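Local coordinates for protein dehalogenase (Rhodospirillaceae, PDB 6A41) that probably works as a dehalogenating oxidoreductase, built on the Rossmann-type fold of the enoyl-ACP reductase family, at residues 101-113 against 148-160. Residues are numbered along the deposited sequence; the frame is centred on the assembly and turned at random.
Sequences FRDALEVMAVAPF and PYVSARAAGNGLV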
loop_
_atom_site.group_PDB
_atom_site.type_symbol
_atom_site.label_atom_id
_atom_site.label_comp_id
_atom_site.label_asym_id
_atom_site.label_seq_id
_atom_site.Cartn_x
_atom_site.Cartn_y
_atom_site.Cartn_z
ATOM N N PHE A 101 22.510 13.611 0.288
ATOM C CA PHE A 101 21.222 13.160 0.876
ATOM C C PHE A 101 20.435 14.379 1.451
ATOM O O PHE A 101 19.244 14.592 1.184
ATOM C CB PHE A 101 21.440 12.018 1.917
ATOM C CG PHE A 101 20.165 11.364 2.418
ATOM C CD1 PHE A 101 18.998 11.369 1.722
ATOM C CD2 PHE A 101 20.215 10.550 3.511
ATOM C CE1 PHE A 101 17.894 10.677 2.201
ATOM C CE2 PHE A 101 19.128 9.941 4.024
ATOM C CZ PHE A 101 17.991 9.960 3.360
ATOM N N ARG A 102 21.118 15.240 2.201
ATOM C CA ARG A 102 20.520 16.418 2.684
ATOM C C ARG A 102 20.012 17.376 1.584
ATOM O O ARG A 102 18.919 17.935 1.728
ATOM C CB ARG A 102 21.550 17.237 3.583
ATOM C CG ARG A 102 21.907 16.526 4.899
ATOM C CD ARG A 102 22.760 17.399 5.829
ATOM N NE ARG A 102 23.143 16.662 6.997
ATOM C CZ ARG A 102 24.392 16.370 7.280
ATOM N NH1 ARG A 102 25.344 16.827 6.499
ATOM N NH2 ARG A 102 24.673 15.698 8.371
ATOM N N ASP A 103 20.850 17.603 0.556
ATOM C CA ASP A 103 20.456 18.381 -0.619
ATOM C C ASP A 103 19.214 17.791 -1.346
ATOM O O ASP A 103 18.328 18.562 -1.730
ATOM C CB ASP A 103 21.612 18.558 -1.609
ATOM C CG ASP A 103 22.745 19.414 -1.017
ATOM O OD1 ASP A 103 22.615 19.984 0.121
ATOM O OD2 ASP A 103 23.816 19.487 -1.612
ATOM N N ALA A 104 19.145 16.455 -1.521
ATOM C CA ALA A 104 17.968 15.817 -2.107
ATOM C C ALA A 104 16.755 16.057 -1.308
ATOM O O ALA A 104 15.680 16.369 -1.862
ATOM C CB ALA A 104 18.220 14.343 -2.257
ATOM N N LEU A 105 16.892 15.959 0.011
ATOM C CA LEU A 105 15.744 16.224 0.875
ATOM C C LEU A 105 15.368 17.655 0.803
ATOM O O LEU A 105 14.139 18.000 0.913
ATOM C CB LEU A 105 16.106 15.875 2.310
ATOM C CG LEU A 105 16.244 14.382 2.568
ATOM C CD1 LEU A 105 16.992 14.061 3.829
ATOM C CD2 LEU A 105 14.895 13.677 2.611
ATOM N N GLU A 106 16.353 18.534 0.724
ATOM C CA GLU A 106 16.018 19.978 0.632
ATOM C C GLU A 106 15.149 20.299 -0.591
ATOM O O GLU A 106 14.158 21.055 -0.505
ATOM C CB GLU A 106 17.250 20.843 0.605
ATOM C CG GLU A 106 16.990 22.336 0.573
ATOM C CD GLU A 106 16.537 22.853 1.962
ATOM O OE1 GLU A 106 16.762 22.156 2.995
ATOM O OE2 GLU A 106 15.883 23.906 1.992
ATOM N N VAL A 107 15.587 19.767 -1.743
ATOM C CA VAL A 107 14.934 20.059 -3.005
ATOM C C VAL A 107 13.553 19.383 -3.140
ATOM O O VAL A 107 12.636 19.974 -3.691
ATOM C CB VAL A 107 15.895 19.747 -4.155
ATOM C CG1 VAL A 107 15.159 19.839 -5.483
ATOM C CG2 VAL A 107 17.148 20.635 -4.129
HETATM N N MSE A 108 13.375 18.164 -2.603
HETATM C CA MSE A 108 12.279 17.337 -2.929
HETATM C C MSE A 108 11.261 17.279 -1.786
HETATM O O MSE A 108 10.156 16.796 -2.017
HETATM C CB MSE A 108 12.650 15.892 -3.464
HETATM C CG MSE A 108 13.374 16.133 -4.804
HETATM SE SE MSE A 108 13.832 14.492 -5.726
HETATM C CE MSE A 108 15.135 13.754 -4.412
ATOM N N ALA A 109 11.612 17.716 -0.582
ATOM C CA ALA A 109 10.674 17.685 0.482
ATOM C C ALA A 109 10.558 19.054 1.160
ATOM O O ALA A 109 9.442 19.582 1.302
ATOM C CB ALA A 109 10.974 16.560 1.473
ATOM N N VAL A 110 11.674 19.653 1.540
ATOM C CA VAL A 110 11.589 20.928 2.311
ATOM C C VAL A 110 11.111 22.069 1.406
ATOM O O VAL A 110 10.176 22.786 1.817
ATOM C CB VAL A 110 12.928 21.298 2.961
ATOM C CG1 VAL A 110 12.859 22.683 3.635
ATOM C CG2 VAL A 110 13.346 20.227 3.884
ATOM N N ALA A 111 11.680 22.210 0.192
ATOM C CA ALA A 111 11.276 23.278 -0.725
ATOM C C ALA A 111 9.765 23.290 -1.133
ATOM O O ALA A 111 9.121 24.347 -0.965
ATOM C CB ALA A 111 12.221 23.393 -1.975
ATOM N N PRO A 112 9.184 22.118 -1.490
ATOM C CA PRO A 112 7.770 22.081 -1.813
ATOM C C PRO A 112 6.922 22.299 -0.573
ATOM O O PRO A 112 5.843 22.902 -0.715
ATOM C CB PRO A 112 7.550 20.751 -2.528
ATOM C CG PRO A 112 8.750 19.982 -2.138
ATOM C CD PRO A 112 9.859 20.892 -1.912
ATOM N N PHE A 113 7.427 21.906 0.601
ATOM C CA PHE A 113 6.666 22.209 1.816
ATOM C C PHE A 113 6.615 23.740 2.018
ATOM O O PHE A 113 5.565 24.291 2.308
ATOM C CB PHE A 113 7.304 21.566 3.046
ATOM C CG PHE A 113 6.568 21.815 4.313
ATOM C CD1 PHE A 113 5.370 21.246 4.540
ATOM C CD2 PHE A 113 7.061 22.678 5.246
ATOM C CE1 PHE A 113 4.652 21.489 5.723
ATOM C CE2 PHE A 113 6.352 22.980 6.408
ATOM C CZ PHE A 113 5.206 22.295 6.692
ATOM N N PRO A 148 19.285 7.104 -1.180
ATOM C CA PRO A 148 19.057 8.555 -0.823
ATOM C C PRO A 148 18.014 9.279 -1.694
ATOM O O PRO A 148 17.127 9.960 -1.116
ATOM C CB PRO A 148 20.439 9.175 -0.923
ATOM C CG PRO A 148 21.344 7.984 -0.616
ATOM C CD PRO A 148 20.697 6.924 -1.536
ATOM N N TYR A 149 18.100 9.077 -2.988
ATOM C CA TYR A 149 17.119 9.623 -3.892
ATOM C C TYR A 149 15.689 9.106 -3.540
ATOM O O TYR A 149 14.709 9.878 -3.468
ATOM C CB TYR A 149 17.449 9.246 -5.324
ATOM C CG TYR A 149 16.364 9.720 -6.264
ATOM C CD1 TYR A 149 16.244 11.048 -6.652
ATOM C CD2 TYR A 149 15.378 8.861 -6.716
ATOM C CE1 TYR A 149 15.198 11.453 -7.502
ATOM C CE2 TYR A 149 14.356 9.330 -7.529
ATOM C CZ TYR A 149 14.313 10.609 -7.921
ATOM O OH TYR A 149 13.250 11.025 -8.725
ATOM N N VAL A 150 15.561 7.817 -3.341
ATOM C CA VAL A 150 14.244 7.200 -3.155
ATOM C C VAL A 150 13.642 7.711 -1.841
ATOM O O VAL A 150 12.453 8.004 -1.711
ATOM C CB VAL A 150 14.336 5.643 -3.222
ATOM C CG1 VAL A 150 12.971 5.031 -2.953
ATOM C CG2 VAL A 150 14.800 5.206 -4.603
ATOM N N SER A 151 14.501 7.768 -0.834
ATOM C CA SER A 151 14.108 8.213 0.475
ATOM C C SER A 151 13.613 9.661 0.421
ATOM O O SER A 151 12.579 9.998 1.020
ATOM C CB SER A 151 15.306 8.073 1.490
ATOM O OG SER A 151 14.949 8.748 2.755
ATOM N N ALA A 152 14.301 10.523 -0.306
ATOM C CA ALA A 152 13.855 11.907 -0.393
ATOM C C ALA A 152 12.536 12.007 -1.153
ATOM O O ALA A 152 11.716 12.800 -0.791
ATOM C CB ALA A 152 14.912 12.750 -1.093
ATOM N N ARG A 153 12.316 11.200 -2.195
ATOM C CA ARG A 153 10.994 11.151 -2.881
ATOM C C ARG A 153 9.953 10.625 -1.918
ATOM O O ARG A 153 8.834 11.054 -1.922
ATOM C CB ARG A 153 11.065 10.217 -4.059
ATOM C CG ARG A 153 11.790 10.843 -5.229
ATOM C CD ARG A 153 11.086 12.061 -5.760
ATOM N NE ARG A 153 11.555 12.596 -7.026
ATOM C CZ ARG A 153 11.145 13.780 -7.505
ATOM N NH1 ARG A 153 10.358 14.605 -6.812
ATOM N NH2 ARG A 153 11.594 14.173 -8.647
ATOM N N ALA A 154 10.326 9.621 -1.126
ATOM C CA ALA A 154 9.374 9.139 -0.090
ATOM C C ALA A 154 8.967 10.285 0.878
ATOM O O ALA A 154 7.861 10.283 1.337
ATOM C CB ALA A 154 9.969 8.003 0.717
ATOM N N ALA A 155 9.923 11.145 1.250
ATOM C CA ALA A 155 9.627 12.277 2.169
ATOM C C ALA A 155 8.620 13.192 1.526
ATOM O O ALA A 155 7.668 13.629 2.183
ATOM C CB ALA A 155 10.888 13.046 2.533
ATOM N N GLY A 156 8.799 13.409 0.247
ATOM C CA GLY A 156 7.866 14.225 -0.529
ATOM C C GLY A 156 6.482 13.616 -0.504
ATOM O O GLY A 156 5.462 14.301 -0.190
ATOM N N ASN A 157 6.400 12.351 -0.928
ATOM C CA ASN A 157 5.141 11.655 -0.945
ATOM C C ASN A 157 4.496 11.656 0.455
ATOM O O ASN A 157 3.296 11.633 0.593
ATOM C CB ASN A 157 5.290 10.188 -1.433
ATOM C CG ASN A 157 5.615 10.103 -2.912
ATOM O OD1 ASN A 157 5.527 11.091 -3.646
ATOM N ND2 ASN A 157 6.045 8.942 -3.357
ATOM N N GLY A 158 5.320 11.577 1.457
ATOM C CA GLY A 158 4.908 11.543 2.865
ATOM C C GLY A 158 4.363 12.872 3.453
ATOM O O GLY A 158 3.738 12.794 4.515
ATOM N N LEU A 159 4.410 13.947 2.700
ATOM C CA LEU A 159 3.617 15.154 3.076
ATOM C C LEU A 159 2.104 15.078 2.750
ATOM O O LEU A 159 1.293 15.717 3.408
ATOM C CB LEU A 159 4.200 16.327 2.398
ATOM C CG LEU A 159 5.620 16.698 2.851
ATOM C CD1 LEU A 159 6.135 17.658 1.833
ATOM C CD2 LEU A 159 5.500 17.410 4.184
ATOM N N VAL A 160 1.742 14.230 1.783
ATOM C CA VAL A 160 0.517 14.351 1.059
ATOM C C VAL A 160 -0.677 14.037 1.907
ATOM O O VAL A 160 -1.542 14.912 2.015
ATOM C CB VAL A 160 0.601 13.498 -0.210
ATOM C CG1 VAL A 160 -0.720 13.350 -0.914
ATOM C CG2 VAL A 160 1.597 14.127 -1.222
#
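Met108, a selenomethionine, reaches from helix 98-126 across Ala152 to Tyr149 and Arg153 of helix 147-158. The two helices pack side by side on a Rossmann-type parallel sheet. The axes of segments 101-113 and 148-158 come within 7.8 Å and run almost parallel, at 9°. Small residues allow this: Ala109 CB meets Ala155 CB at 3.7 Å. The packing is tightest at Met108, where CE presses on Ala152 CB at 3.5 Å. The bend at chi3 (-65°) turns CE to this methyl and to the Tyr149 ring, which Met108 meets obliquely in a Met-aromatic contact. SE sits over the centre of one guanidinium face of Arg153. Two hydrogen bonds fix the turn of that group: NE donates to Tyr149 OH in the guanidinium plane, nearly straight at 172°, and NH2 bonds to Asp84 O. An alanine in place of Arg153 would probably leave Met108 SE without its flat support and Tyr149 OH without this donor.

The Phe113 end is carried by one side-chain pair, Leu159 CD2 and Phe113 CD1 at 3.9 Å. The loose side is the outer face of 101-113, turned toward solvent and the second subunit; there Glu106 OE1 forms a salt bridge with Arg102 NE of the second subunit. That subunit also covers the Phe101 end, where its Phe113 meets the Phe101 ring edge-to-face. Ser151 OG hydrogen-bonds to Ala155 O of the second subunit and lies at the edge of the Phe101 ring, 3.3 Å from CZ.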